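PDB 3C9H: ABC transporter, substrate binding protein from Agrobacterium tumefaciens, which probably captures a solute in the periplasm and hands it to the membrane part of an ABC importer, and binds a magnesium ion. Local coordinates for residues Glu149-Glu157 against Ile251-Val259; Lys287-Gln298 against Val302-Asn310. All coordinates share one frame; numbering follows the deposited sequence.

Contact 1 (Glu149-Glu157 against Ile251-Val259)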
ATOM      1  N   GLU A 149      -5.330 -28.707   9.540  1.00 32.28           N
ATOM      2  CA  GLU A 149      -6.243 -27.679   9.975  1.00 32.44           C
ATOM      3  C   GLU A 149      -6.142 -26.505   9.038  1.00 30.69           C
ATOM      4  O   GLU A 149      -5.050 -26.158   8.597  1.00 29.62           O
ATOM      5  CB  GLU A 149      -5.905 -27.257  11.389  1.00 32.76           C
ATOM      6  CG  GLU A 149      -6.985 -26.467  12.066  1.00 34.57           C
ATOM      7  CD  GLU A 149      -6.462 -25.793  13.318  1.00 36.44           C
ATOM      8  OE1 GLU A 149      -5.598 -26.403  14.012  1.00 40.64           O
ATOM      9  OE2 GLU A 149      -6.896 -24.646  13.582  1.00 42.22           O
ATOM     10  N   LYS A 150      -7.277 -25.919   8.708  1.00 29.71           N
ATOM     11  CA  LYS A 150      -7.287 -24.798   7.775  1.00 30.18           C
ATOM     12  C   LYS A 150      -6.787 -23.520   8.479  1.00 28.51           C
ATOM     13  O   LYS A 150      -6.849 -23.415   9.707  1.00 27.19           O
ATOM     14  CB  LYS A 150      -8.662 -24.628   7.119  1.00 30.81           C
ATOM     15  CG  LYS A 150      -9.823 -24.275   8.029  1.00 32.51           C
ATOM     16  CD  LYS A 150     -11.084 -24.113   7.157  1.00 33.46           C
ATOM     17  CE  LYS A 150     -12.390 -23.987   7.973  1.00 38.40           C
ATOM     18  NZ  LYS A 150     -12.257 -23.396   9.366  1.00 41.48           N
ATOM     19  N   PRO A 151      -6.251 -22.554   7.711  1.00 28.46           N
ATOM     20  CA  PRO A 151      -5.746 -21.375   8.415  1.00 27.68           C
ATOM     21  C   PRO A 151      -6.861 -20.517   8.999  1.00 27.12           C
ATOM     22  O   PRO A 151      -8.014 -20.651   8.583  1.00 26.11           O
ATOM     23  CB  PRO A 151      -4.993 -20.620   7.323  1.00 27.85           C
ATOM     24  CG  PRO A 151      -5.660 -20.988   6.075  1.00 27.48           C
ATOM     25  CD  PRO A 151      -6.040 -22.446   6.252  1.00 28.18           C
ATOM     26  N   PRO A 152      -6.519 -19.639   9.971  1.00 26.98           N
ATOM     27  CA  PRO A 152      -7.486 -18.735  10.592  1.00 26.66           C
ATOM     28  C   PRO A 152      -8.024 -17.733   9.574  1.00 26.46           C
ATOM     29  O   PRO A 152      -7.284 -17.317   8.690  1.00 26.16           O
ATOM     30  CB  PRO A 152      -6.674 -18.053  11.697  1.00 26.32           C
ATOM     31  CG  PRO A 152      -5.249 -18.162  11.254  1.00 27.18           C
ATOM     32  CD  PRO A 152      -5.151 -19.439  10.501  1.00 26.78           C
ATOM     33  N   ALA A 153      -9.320 -17.419   9.669  1.00 26.50           N
ATOM     34  CA  ALA A 153     -10.011 -16.531   8.731  1.00 26.41           C
ATOM     35  C   ALA A 153     -10.551 -15.254   9.395  1.00 25.73           C
ATOM     36  O   ALA A 153     -11.124 -14.400   8.725  1.00 25.18           O
ATOM     37  CB  ALA A 153     -11.156 -17.280   8.059  1.00 26.43           C
ATOM     38  N   THR A 154     -10.372 -15.138  10.702  1.00 25.42           N
ATOM     39  CA  THR A 154     -10.752 -13.974  11.464  1.00 25.34           C
ATOM     40  C   THR A 154      -9.655 -13.727  12.483  1.00 25.81           C
ATOM     41  O   THR A 154      -8.795 -14.585  12.714  1.00 25.14           O
ATOM     42  CB  THR A 154     -12.091 -14.172  12.229  1.00 25.14           C
ATOM     43  OG1 THR A 154     -11.900 -15.092  13.307  1.00 24.63           O
ATOM     44  CG2 THR A 154     -13.208 -14.645  11.314  1.00 25.19           C
ATOM     45  N   ARG A 155      -9.709 -12.571  13.122  1.00 26.22           N
ATOM     46  CA  ARG A 155      -8.748 -12.222  14.148  1.00 26.98           C
ATOM     47  C   ARG A 155      -8.898 -13.071  15.417  1.00 27.10           C
ATOM     48  O   ARG A 155      -7.912 -13.434  16.024  1.00 26.73           O
ATOM     49  CB  ARG A 155      -8.831 -10.717  14.436  1.00 27.59           C
ATOM     50  CG  ARG A 155      -8.068  -9.939  13.354  1.00 27.36           C
ATOM     51  CD  ARG A 155      -8.552  -8.554  13.164  1.00 28.82           C
ATOM     52  NE  ARG A 155      -7.934  -7.938  11.990  1.00 29.46           N
ATOM     53  CZ  ARG A 155      -8.423  -8.003  10.756  1.00 29.75           C
ATOM     54  NH1 ARG A 155      -7.783  -7.403   9.775  1.00 29.43           N
ATOM     55  NH2 ARG A 155      -9.559  -8.635  10.498  1.00 30.99           N
ATOM     56  N   ALA A 156     -10.133 -13.376  15.799  1.00 27.72           N
ATOM     57  CA  ALA A 156     -10.390 -14.341  16.872  1.00 28.35           C
ATOM     58  C   ALA A 156      -9.734 -15.683  16.580  1.00 28.15           C
ATOM     59  O   ALA A 156      -9.051 -16.232  17.450  1.00 27.88           O
ATOM     60  CB  ALA A 156     -11.879 -14.530  17.088  1.00 28.53           C
ATOM     61  N   GLU A 157      -9.931 -16.205  15.369  1.00 28.25           N
ATOM     62  CA  GLU A 157      -9.330 -17.486  14.962  1.00 29.21           C
ATOM     63  C   GLU A 157      -7.810 -17.441  14.909  1.00 29.44           C
ATOM     64  O   GLU A 157      -7.137 -18.441  15.169  1.00 28.64           O
ATOM     65  CB  GLU A 157      -9.858 -17.946  13.591  1.00 28.73           C
ATOM     66  CG  GLU A 157     -11.288 -18.409  13.620  1.00 30.29           C
ATOM     67  CD  GLU A 157     -11.812 -18.877  12.265  1.00 30.64           C
ATOM     68  OE1 GLU A 157     -11.036 -19.012  11.317  1.00 31.84           O
ATOM     69  OE2 GLU A 157     -13.025 -19.129  12.157  1.00 34.48           O
ATOM     70  N   ILE A 251      -3.628 -17.243   0.701  1.00 27.63           N
ATOM     71  CA  ILE A 251      -4.181 -15.951   1.082  1.00 28.36           C
ATOM     72  C   ILE A 251      -5.570 -16.144   1.693  1.00 28.79           C
ATOM     73  O   ILE A 251      -6.371 -16.938   1.173  1.00 28.38           O
ATOM     74  CB  ILE A 251      -4.360 -15.029  -0.162  1.00 27.70           C
ATOM     75  CG1 ILE A 251      -3.019 -14.777  -0.864  1.00 28.95           C
ATOM     76  CG2 ILE A 251      -5.036 -13.714   0.242  1.00 27.15           C
ATOM     77  CD1 ILE A 251      -3.154 -14.229  -2.285  1.00 28.46           C
ATOM     78  N   VAL A 252      -5.864 -15.395   2.755  1.00 29.14           N
ATOM     79  CA  VAL A 252      -7.215 -15.308   3.333  1.00 29.33           C
ATOM     80  C   VAL A 252      -7.586 -13.846   3.508  1.00 29.93           C
ATOM     81  O   VAL A 252      -6.866 -13.086   4.185  1.00 28.99           O
ATOM     82  CB  VAL A 252      -7.303 -16.048   4.711  1.00 29.34           C
ATOM     83  CG1 VAL A 252      -8.729 -16.046   5.236  1.00 28.61           C
ATOM     84  CG2 VAL A 252      -6.808 -17.441   4.602  1.00 28.54           C
ATOM     85  N   LEU A 253      -8.676 -13.418   2.853  1.00 30.79           N
ATOM     86  CA  LEU A 253      -9.261 -12.111   3.155  1.00 31.48           C
ATOM     87  C   LEU A 253     -10.009 -12.284   4.464  1.00 31.36           C
ATOM     88  O   LEU A 253     -10.907 -13.097   4.535  1.00 32.41           O
ATOM     89  CB  LEU A 253     -10.219 -11.612   2.051  1.00 31.88           C
ATOM     90  CG  LEU A 253      -9.523 -10.790   0.955  1.00 32.25           C
ATOM     91  CD1 LEU A 253      -8.767 -11.726   0.028  1.00 31.35           C
ATOM     92  CD2 LEU A 253     -10.529  -9.935   0.183  1.00 32.11           C
ATOM     93  N   PRO A 254      -9.608 -11.574   5.515  1.00 31.19           N
ATOM     94  CA  PRO A 254     -10.296 -11.787   6.785  1.00 31.13           C
ATOM     95  C   PRO A 254     -11.815 -11.572   6.714  1.00 30.99           C
ATOM     96  O   PRO A 254     -12.294 -10.560   6.172  1.00 29.93           O
ATOM     97  CB  PRO A 254      -9.639 -10.761   7.702  1.00 30.95           C
ATOM     98  CG  PRO A 254      -8.299 -10.572   7.120  1.00 31.57           C
ATOM     99  CD  PRO A 254      -8.504 -10.615   5.658  1.00 31.66           C
ATOM    100  N   LYS A 255     -12.551 -12.509   7.301  1.00 30.81           N
ATOM    101  CA  LYS A 255     -14.007 -12.529   7.200  1.00 31.45           C
ATOM    102  C   LYS A 255     -14.707 -11.647   8.215  1.00 30.94           C
ATOM    103  O   LYS A 255     -15.835 -11.230   7.965  1.00 32.20           O
ATOM    104  CB  LYS A 255     -14.523 -13.961   7.320  1.00 32.25           C
ATOM    105  CG  LYS A 255     -14.119 -14.857   6.163  1.00 32.82           C
ATOM    106  CD  LYS A 255     -14.512 -16.267   6.489  1.00 33.92           C
ATOM    107  CE  LYS A 255     -14.156 -17.267   5.398  1.00 35.38           C
ATOM    108  NZ  LYS A 255     -14.494 -18.647   5.899  1.00 37.51           N
ATOM    109  N   ASP A 256     -14.064 -11.389   9.358  1.00 30.27           N
ATOM    110  CA  ASP A 256     -14.568 -10.405  10.336  1.00 29.41           C
ATOM    111  C   ASP A 256     -14.552  -8.964   9.759  1.00 28.97           C
ATOM    112  O   ASP A 256     -15.559  -8.269   9.768  1.00 29.23           O
ATOM    113  CB  ASP A 256     -13.837 -10.505  11.691  1.00 29.69           C
ATOM    114  CG  ASP A 256     -12.301 -10.539  11.571  1.00 30.89           C
ATOM    115  OD1 ASP A 256     -11.747 -10.671  10.459  1.00 31.74           O
ATOM    116  OD2 ASP A 256     -11.636 -10.464  12.623  1.00 32.94           O
ATOM    117  N   TYR A 257     -13.422  -8.525   9.227  1.00 27.33           N
ATOM    118  CA  TYR A 257     -13.401  -7.310   8.420  1.00 26.81           C
ATOM    119  C   TYR A 257     -12.094  -7.273   7.634  1.00 26.05           C
ATOM    120  O   TYR A 257     -11.100  -7.891   8.036  1.00 24.30           O
ATOM    121  CB  TYR A 257     -13.535  -6.044   9.281  1.00 26.93           C
ATOM    122  CG  TYR A 257     -12.367  -5.812  10.205  1.00 27.16           C
ATOM    123  CD1 TYR A 257     -11.242  -5.115   9.788  1.00 26.95           C
ATOM    124  CD2 TYR A 257     -12.391  -6.293  11.509  1.00 27.03           C
ATOM    125  CE1 TYR A 257     -10.158  -4.922  10.653  1.00 27.15           C
ATOM    126  CE2 TYR A 257     -11.343  -6.095  12.356  1.00 27.52           C
ATOM    127  CZ  TYR A 257     -10.232  -5.408  11.944  1.00 28.32           C
ATOM    128  OH  TYR A 257      -9.197  -5.234  12.850  1.00 28.60           O
ATOM    129  N   THR A 258     -12.099  -6.543   6.527  1.00 24.98           N
ATOM    130  CA  THR A 258     -10.900  -6.420   5.708  1.00 24.98           C
ATOM    131  C   THR A 258     -10.640  -4.936   5.461  1.00 24.32           C
ATOM    132  O   THR A 258     -11.446  -4.259   4.824  1.00 24.53           O
ATOM    133  CB  THR A 258     -10.990  -7.186   4.335  1.00 25.01           C
ATOM    134  OG1 THR A 258     -11.087  -8.604   4.543  1.00 27.75           O
ATOM    135  CG2 THR A 258      -9.732  -6.944   3.497  1.00 24.42           C
ATOM    136  N   VAL A 259      -9.534  -4.432   5.995  1.00 23.16           N
ATOM    137  CA  VAL A 259      -9.126  -3.069   5.728  1.00 22.68           C
ATOM    138  C   VAL A 259      -8.645  -2.948   4.279  1.00 22.46           C
ATOM    139  O   VAL A 259      -7.961  -3.844   3.761  1.00 21.24           O
ATOM    140  CB  VAL A 259      -8.048  -2.595   6.703  1.00 22.63           C
ATOM    141  CG1 VAL A 259      -7.539  -1.199   6.256  1.00 22.91           C
ATOM    142  CG2 VAL A 259      -8.616  -2.550   8.155  1.00 21.38           C
TER
HETATM  143  O   HOH W   1      -7.664  -6.301   7.043  1.00 24.03           O
HETATM  144  O   HOH W   2     -12.423 -11.821  15.055  1.00 33.15           O

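Contact 2 (Lys287-Gln298 against Val302-Asn310)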
ATOM      1  N   LYS A 287      -8.101   4.819 -18.640  1.00 27.62           N
ATOM      2  CA  LYS A 287      -8.614   3.461 -18.857  1.00 28.08           C
ATOM      3  C   LYS A 287      -7.477   2.481 -19.119  1.00 28.06           C
ATOM      4  O   LYS A 287      -7.450   1.404 -18.511  1.00 28.14           O
ATOM      5  CB  LYS A 287      -9.642   3.413 -19.991  1.00 28.49           C
ATOM      6  CG  LYS A 287     -10.417   2.113 -20.036  1.00 29.50           C
ATOM      7  CD  LYS A 287     -11.407   2.101 -21.187  1.00 30.58           C
ATOM      8  CE  LYS A 287     -12.195   0.798 -21.217  1.00 32.60           C
ATOM      9  NZ  LYS A 287     -13.380   0.931 -22.125  1.00 34.22           N
ATOM     10  N   GLU A 288      -6.528   2.861 -19.979  1.00 28.82           N
ATOM     11  CA  GLU A 288      -5.378   2.014 -20.308  1.00 28.84           C
ATOM     12  C   GLU A 288      -4.547   1.663 -19.074  1.00 27.76           C
ATOM     13  O   GLU A 288      -4.272   0.501 -18.823  1.00 26.56           O
ATOM     14  CB  GLU A 288      -4.460   2.662 -21.371  1.00 29.26           C
ATOM     15  CG  GLU A 288      -3.369   1.689 -21.920  1.00 31.43           C
ATOM     16  CD  GLU A 288      -2.207   2.366 -22.691  1.00 33.85           C
ATOM     17  OE1 GLU A 288      -2.387   3.482 -23.254  1.00 42.41           O
ATOM     18  OE2 GLU A 288      -1.098   1.760 -22.739  1.00 41.62           O
ATOM     19  N   GLY A 289      -4.141   2.678 -18.317  1.00 26.67           N
ATOM     20  CA  GLY A 289      -3.308   2.471 -17.155  1.00 26.55           C
ATOM     21  C   GLY A 289      -4.004   1.644 -16.084  1.00 25.43           C
ATOM     22  O   GLY A 289      -3.438   0.696 -15.548  1.00 24.13           O
ATOM     23  N   GLN A 290      -5.252   1.998 -15.803  1.00 25.27           N
ATOM     24  CA  GLN A 290      -6.058   1.269 -14.820  1.00 25.04           C
ATOM     25  C   GLN A 290      -6.356  -0.174 -15.234  1.00 25.25           C
ATOM     26  O   GLN A 290      -6.494  -1.046 -14.373  1.00 24.28           O
ATOM     27  CB  GLN A 290      -7.358   2.038 -14.537  1.00 25.22           C
ATOM     28  CG  GLN A 290      -7.141   3.372 -13.805  1.00 22.97           C
ATOM     29  CD  GLN A 290      -7.135   3.271 -12.281  1.00 23.12           C
ATOM     30  OE1 GLN A 290      -6.208   3.775 -11.623  1.00 22.31           O
ATOM     31  NE2 GLN A 290      -8.146   2.622 -11.715  1.00 17.59           N
ATOM     32  N   THR A 291      -6.444  -0.434 -16.543  1.00 25.36           N
ATOM     33  CA  THR A 291      -6.629  -1.806 -17.045  1.00 25.95           C
ATOM     34  C   THR A 291      -5.357  -2.664 -16.860  1.00 26.03           C
ATOM     35  O   THR A 291      -5.445  -3.852 -16.540  1.00 25.52           O
ATOM     36  CB  THR A 291      -7.121  -1.831 -18.516  1.00 25.57           C
ATOM     37  OG1 THR A 291      -8.338  -1.101 -18.619  1.00 25.12           O
ATOM     38  CG2 THR A 291      -7.382  -3.264 -19.002  1.00 26.39           C
ATOM     39  N   ILE A 292      -4.185  -2.060 -17.042  1.00 26.97           N
ATOM     40  CA  ILE A 292      -2.904  -2.744 -16.760  1.00 27.46           C
ATOM     41  C   ILE A 292      -2.823  -3.155 -15.300  1.00 28.09           C
ATOM     42  O   ILE A 292      -2.499  -4.307 -14.994  1.00 28.34           O
ATOM     43  CB  ILE A 292      -1.665  -1.895 -17.142  1.00 27.33           C
ATOM     44  CG1 ILE A 292      -1.616  -1.666 -18.661  1.00 26.79           C
ATOM     45  CG2 ILE A 292      -0.372  -2.576 -16.641  1.00 26.93           C
ATOM     46  CD1 ILE A 292      -0.668  -0.503 -19.104  1.00 26.58           C
ATOM     47  N   MET A 293      -3.131  -2.241 -14.389  1.00 29.18           N
ATOM     48  CA  MET A 293      -3.212  -2.576 -12.945  1.00 29.98           C
ATOM     49  C   MET A 293      -4.145  -3.775 -12.657  1.00 30.33           C
ATOM     50  O   MET A 293      -3.754  -4.789 -12.064  1.00 30.18           O
ATOM     51  CB  MET A 293      -3.799  -1.406 -12.164  1.00 30.34           C
ATOM     52  CG  MET A 293      -2.881  -0.283 -11.767  1.00 32.77           C
ATOM     53  SD  MET A 293      -3.923   1.045 -11.034  1.00 29.52           S
ATOM     54  CE  MET A 293      -2.798   2.419 -11.230  1.00 32.26           C
ATOM     55  N   ALA A 294      -5.392  -3.635 -13.082  1.00 30.68           N
ATOM     56  CA  ALA A 294      -6.413  -4.637 -12.838  1.00 31.62           C
ATOM     57  C   ALA A 294      -6.086  -5.990 -13.468  1.00 32.34           C
ATOM     58  O   ALA A 294      -6.290  -7.030 -12.848  1.00 31.81           O
ATOM     59  CB  ALA A 294      -7.754  -4.150 -13.351  1.00 30.51           C
ATOM     60  N   ARG A 295      -5.611  -5.966 -14.711  1.00 33.30           N
ATOM     61  CA  ARG A 295      -5.480  -7.187 -15.502  1.00 34.57           C
ATOM     62  C   ARG A 295      -4.100  -7.796 -15.443  1.00 35.01           C
ATOM     63  O   ARG A 295      -3.955  -9.010 -15.677  1.00 35.25           O
ATOM     64  CB  ARG A 295      -5.847  -6.929 -16.956  1.00 35.69           C
ATOM     65  CG  ARG A 295      -7.184  -6.268 -17.123  1.00 38.31           C
ATOM     66  CD  ARG A 295      -8.354  -7.218 -17.350  1.00 42.97           C
ATOM     67  NE  ARG A 295      -9.465  -6.469 -17.953  1.00 43.54           N
ATOM     68  CZ  ARG A 295     -10.274  -5.624 -17.300  1.00 46.84           C
ATOM     69  NH1 ARG A 295     -10.162  -5.427 -15.983  1.00 47.86           N
ATOM     70  NH2 ARG A 295     -11.231  -4.988 -17.976  1.00 48.13           N
ATOM     71  N   GLN A 296      -3.088  -6.983 -15.147  1.00 34.86           N
ATOM     72  CA  GLN A 296      -1.712  -7.470 -15.125  1.00 35.35           C
ATOM     73  C   GLN A 296      -1.121  -7.556 -13.738  1.00 35.21           C
ATOM     74  O   GLN A 296      -0.426  -8.534 -13.443  1.00 35.91           O
ATOM     75  CB  GLN A 296      -0.806  -6.638 -16.030  1.00 35.58           C
ATOM     76  CG  GLN A 296      -1.080  -6.886 -17.500  1.00 37.40           C
ATOM     77  CD  GLN A 296      -0.150  -6.108 -18.426  1.00 37.11           C
ATOM     78  OE1 GLN A 296       1.065  -6.074 -18.234  1.00 41.27           O
ATOM     79  NE2 GLN A 296      -0.729  -5.496 -19.453  1.00 39.89           N
ATOM     80  N   LEU A 297      -1.393  -6.571 -12.878  1.00 34.11           N
ATOM     81  CA  LEU A 297      -0.683  -6.462 -11.605  1.00 33.65           C
ATOM     82  C   LEU A 297      -1.494  -6.940 -10.406  1.00 33.09           C
ATOM     83  O   LEU A 297      -1.039  -6.813  -9.268  1.00 32.71           O
ATOM     84  CB  LEU A 297      -0.229  -5.001 -11.368  1.00 33.68           C
ATOM     85  CG  LEU A 297       0.346  -4.187 -12.538  1.00 34.53           C
ATOM     86  CD1 LEU A 297       0.815  -2.814 -12.066  1.00 34.38           C
ATOM     87  CD2 LEU A 297       1.465  -4.952 -13.222  1.00 36.21           C
ATOM     88  N   GLN A 298      -2.706  -7.454 -10.632  1.00 32.87           N
ATOM     89  CA  GLN A 298      -3.573  -7.862  -9.521  1.00 32.59           C
ATOM     90  C   GLN A 298      -3.807  -6.718  -8.531  1.00 31.48           C
ATOM     91  O   GLN A 298      -3.950  -6.938  -7.336  1.00 29.86           O
ATOM     92  CB  GLN A 298      -2.954  -9.060  -8.776  1.00 34.01           C
ATOM     93  CG  GLN A 298      -2.828 -10.319  -9.599  1.00 37.55           C
ATOM     94  CD  GLN A 298      -4.081 -11.141  -9.523  1.00 41.60           C
ATOM     95  OE1 GLN A 298      -5.198 -10.619  -9.649  1.00 45.57           O
ATOM     96  NE2 GLN A 298      -3.916 -12.430  -9.305  1.00 45.29           N
ATOM     97  N   VAL A 302      -9.714   1.742  -9.581  1.00 25.99           N
ATOM     98  CA  VAL A 302     -10.691   2.724  -9.099  1.00 26.66           C
ATOM     99  C   VAL A 302     -11.437   3.436 -10.265  1.00 26.28           C
ATOM    100  O   VAL A 302     -12.513   3.992 -10.052  1.00 26.46           O
ATOM    101  CB  VAL A 302      -9.980   3.755  -8.175  1.00 26.13           C
ATOM    102  CG1 VAL A 302     -10.863   4.953  -7.853  1.00 26.96           C
ATOM    103  CG2 VAL A 302      -9.529   3.079  -6.891  1.00 27.63           C
ATOM    104  N   SER A 303     -10.898   3.406 -11.487  1.00 27.46           N
ATOM    105  CA  SER A 303     -11.480   4.181 -12.591  1.00 28.35           C
ATOM    106  C   SER A 303     -12.903   3.730 -12.886  1.00 29.35           C
ATOM    107  O   SER A 303     -13.139   2.535 -13.016  1.00 28.22           O
ATOM    108  CB  SER A 303     -10.685   4.040 -13.887  1.00 28.80           C
ATOM    109  OG  SER A 303     -11.487   4.497 -14.985  1.00 29.35           O
ATOM    110  N   PRO A 304     -13.841   4.688 -13.046  1.00 30.53           N
ATOM    111  CA  PRO A 304     -15.197   4.286 -13.395  1.00 31.71           C
ATOM    112  C   PRO A 304     -15.286   3.727 -14.835  1.00 32.80           C
ATOM    113  O   PRO A 304     -16.321   3.187 -15.225  1.00 34.16           O
ATOM    114  CB  PRO A 304     -16.004   5.583 -13.225  1.00 31.83           C
ATOM    115  CG  PRO A 304     -15.035   6.694 -13.427  1.00 31.62           C
ATOM    116  CD  PRO A 304     -13.692   6.161 -12.958  1.00 31.01           C
ATOM    117  N   GLU A 305     -14.216   3.856 -15.609  1.00 33.11           N
ATOM    118  CA  GLU A 305     -14.140   3.285 -16.951  1.00 33.77           C
ATOM    119  C   GLU A 305     -13.708   1.827 -17.028  1.00 33.82           C
ATOM    120  O   GLU A 305     -13.740   1.248 -18.114  1.00 34.08           O
ATOM    121  CB  GLU A 305     -13.157   4.087 -17.791  1.00 34.14           C
ATOM    122  CG  GLU A 305     -13.516   5.536 -17.929  1.00 34.66           C
ATOM    123  CD  GLU A 305     -12.585   6.222 -18.899  1.00 36.40           C
ATOM    124  OE1 GLU A 305     -11.392   6.455 -18.548  1.00 40.13           O
ATOM    125  OE2 GLU A 305     -13.036   6.492 -20.025  1.00 39.35           O
ATOM    126  N   VAL A 306     -13.285   1.230 -15.916  1.00 33.30           N
ATOM    127  CA  VAL A 306     -12.783  -0.144 -15.934  1.00 33.06           C
ATOM    128  C   VAL A 306     -13.782  -1.113 -15.260  1.00 33.86           C
ATOM    129  O   VAL A 306     -14.253  -0.873 -14.147  1.00 32.83           O
ATOM    130  CB  VAL A 306     -11.357  -0.212 -15.319  1.00 33.23           C
ATOM    131  CG1 VAL A 306     -10.793  -1.651 -15.315  1.00 30.64           C
ATOM    132  CG2 VAL A 306     -10.423   0.751 -16.073  1.00 28.59           C
ATOM    133  N   ALA A 307     -14.121  -2.183 -15.985  1.00 34.62           N
ATOM    134  CA  ALA A 307     -15.071  -3.216 -15.531  1.00 35.55           C
ATOM    135  C   ALA A 307     -14.322  -4.499 -15.245  1.00 36.07           C
ATOM    136  O   ALA A 307     -13.220  -4.690 -15.733  1.00 37.12           O
ATOM    137  CB  ALA A 307     -16.148  -3.473 -16.600  1.00 35.56           C
ATOM    138  N   GLY A 308     -14.914  -5.361 -14.428  1.00 36.35           N
ATOM    139  CA  GLY A 308     -14.347  -6.682 -14.152  1.00 36.36           C
ATOM    140  C   GLY A 308     -14.193  -6.933 -12.669  1.00 36.53           C
ATOM    141  O   GLY A 308     -14.616  -6.121 -11.846  1.00 36.43           O
ATOM    142  N   GLU A 309     -13.585  -8.064 -12.321  1.00 36.99           N
ATOM    143  CA  GLU A 309     -13.548  -8.493 -10.920  1.00 36.90           C
ATOM    144  C   GLU A 309     -12.509  -7.718 -10.103  1.00 35.68           C
ATOM    145  O   GLU A 309     -12.729  -7.434  -8.921  1.00 35.93           O
ATOM    146  CB  GLU A 309     -13.359 -10.015 -10.820  1.00 37.61           C
ATOM    147  CG  GLU A 309     -11.962 -10.526 -11.024  1.00 40.00           C
ATOM    148  CD  GLU A 309     -11.835 -12.027 -10.702  1.00 41.33           C
ATOM    149  OE1 GLU A 309     -12.727 -12.820 -11.101  1.00 47.92           O
ATOM    150  OE2 GLU A 309     -10.835 -12.410 -10.052  1.00 48.23           O
ATOM    151  N   ASN A 310     -11.393  -7.352 -10.740  1.00 34.44           N
ATOM    152  CA  ASN A 310     -10.360  -6.556 -10.067  1.00 32.92           C
ATOM    153  C   ASN A 310     -10.695  -5.067 -10.182  1.00 31.07           C
ATOM    154  O   ASN A 310      -9.948  -4.289 -10.779  1.00 29.88           O
ATOM    155  CB  ASN A 310      -8.954  -6.845 -10.628  1.00 33.01           C
ATOM    156  CG  ASN A 310      -8.285  -8.018  -9.966  1.00 34.96           C
ATOM    157  OD1 ASN A 310      -7.275  -8.530 -10.472  1.00 38.80           O
ATOM    158  ND2 ASN A 310      -8.830  -8.468  -8.844  1.00 31.65           N
TER
HETATM  159  O   HOH W   3      -9.101   7.076 -20.064  1.00 37.22           O
HETATM  160  O   HOH W   4     -13.199  -2.393 -18.726  1.00 51.60           O

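Contact 1 (Glu149-Glu157 against Ile251-Val259)
The guanidinium of Arg155 lies flat on one face of the Tyr257 ring, the planes 10° apart and CZ 3.8 Å from the ring centroid: a near-parallel stack that is also a cation-pi contact. At the guanidinium edge stand the Asp256 carboxylate and a water that links NH1 to Val259 N; the edge of the tyrosine ring meets Val259 CG2. The site lies in one lobe of the periplasmic binding protein fold, where the turn between strands 249-252 and 258-268 meets the start of helix 155-164. Arginine suits the spot because its long, flat cation can stack and donate at once: NH2 forms a salt bridge to Asp256 OD1 (3.0 Å) and a hydrogen bond to Tyr257 O, while NE bonds to Tyr232 OH. The Tyr257 hydroxyl is hydrogen-bonded to Asp191. Asp256 also serves the helix start: with chi1 at 49°, CG sits between its backbone N and carbonyl carbon, and OD2 accepts from Arg155 N at 2.9 Å, met from above the carboxylate plane. Thr154 is the N-cap, its OG1 accepting from Glu157 N, and Glu157 OE1 accepts from Ala153 N, the amide just before the cap. Val252 CG1 packs on the small Ala153 CB at 3.9 Å, and Lys255 N donates almost straight to Ala153 O at 2.8 Å.

Contact 2 (Lys287-Gln298 against Val302-Asn310)
Val302 and Ser303 open the contact against Gln290 of helix 287-296. The glutamine chain bends at chi2 (-89°), which places its amide group beside the backbone of both residues, while its CG lies 3.6 Å from Ser303 CB. A long side chain suits this buried place, since its CB and CG pack against Val306 and Ser303. Ser303 OG accepts from Glu305 N at 2.9 Å, an ST turn, within the type I beta turn from Ser303 to Val306. The extended Lys287 chain passes obliquely across Glu305, its CE 3.5 Å from Glu305 O; the two charged ends stay apart, and a water joins Glu305 OE1 to Lys287 N in the first turn of the helix. Val306 is the main apolar contact of the loop: CG2 rests on Gln290 CB at 3.7 Å and near Thr291 OG1, while CG1 faces Ala294 CB and Arg295 NH1. Its two methyls let one short side chain touch several helix residues at once. Next, Ala307 O receives two weak hydrogen bonds from Arg295, the shorter from NH2 at 3.0 Å, and a water bound by Ala307 N also takes a weak bond from the same NH2. Thr291 CG2 lies above one face of that guanidinium, toward its rim. Gly308 follows with a phi of 127°, a backbone shape that glycine adopts readily, and its O is taken by Thr311 and Thr314. At Asn310, CB packs 4.0 Å from Ala294 CB; alanine is small enough to let the loop come this close to the helix. The chemistry therefore divides: an apolar centre of valine and alanine is flanked by polar side chains and waters, so the loop is held by many modest interactions, with no direct salt bridge between the segments.

How the contacts relate
Contact 1 closes before contact 2 opens along the chain, and their centres stand 26 Å apart; the nearest atoms come to about 7 Å without touching. No helix or strand is shared by the two: helix 155-164 and strands 249-252 and 258-268 belong to contact 1, helix 287-296 and the loop that leads to helix 312-319 to contact 2. The long strand 258-268, which begins in contact 1, leads on through helix 274-285 to contact 2. The contacts appear to lie in different lobes of the binding protein, each a local packing contact away from the magnesium site at Ser41 and Asp43.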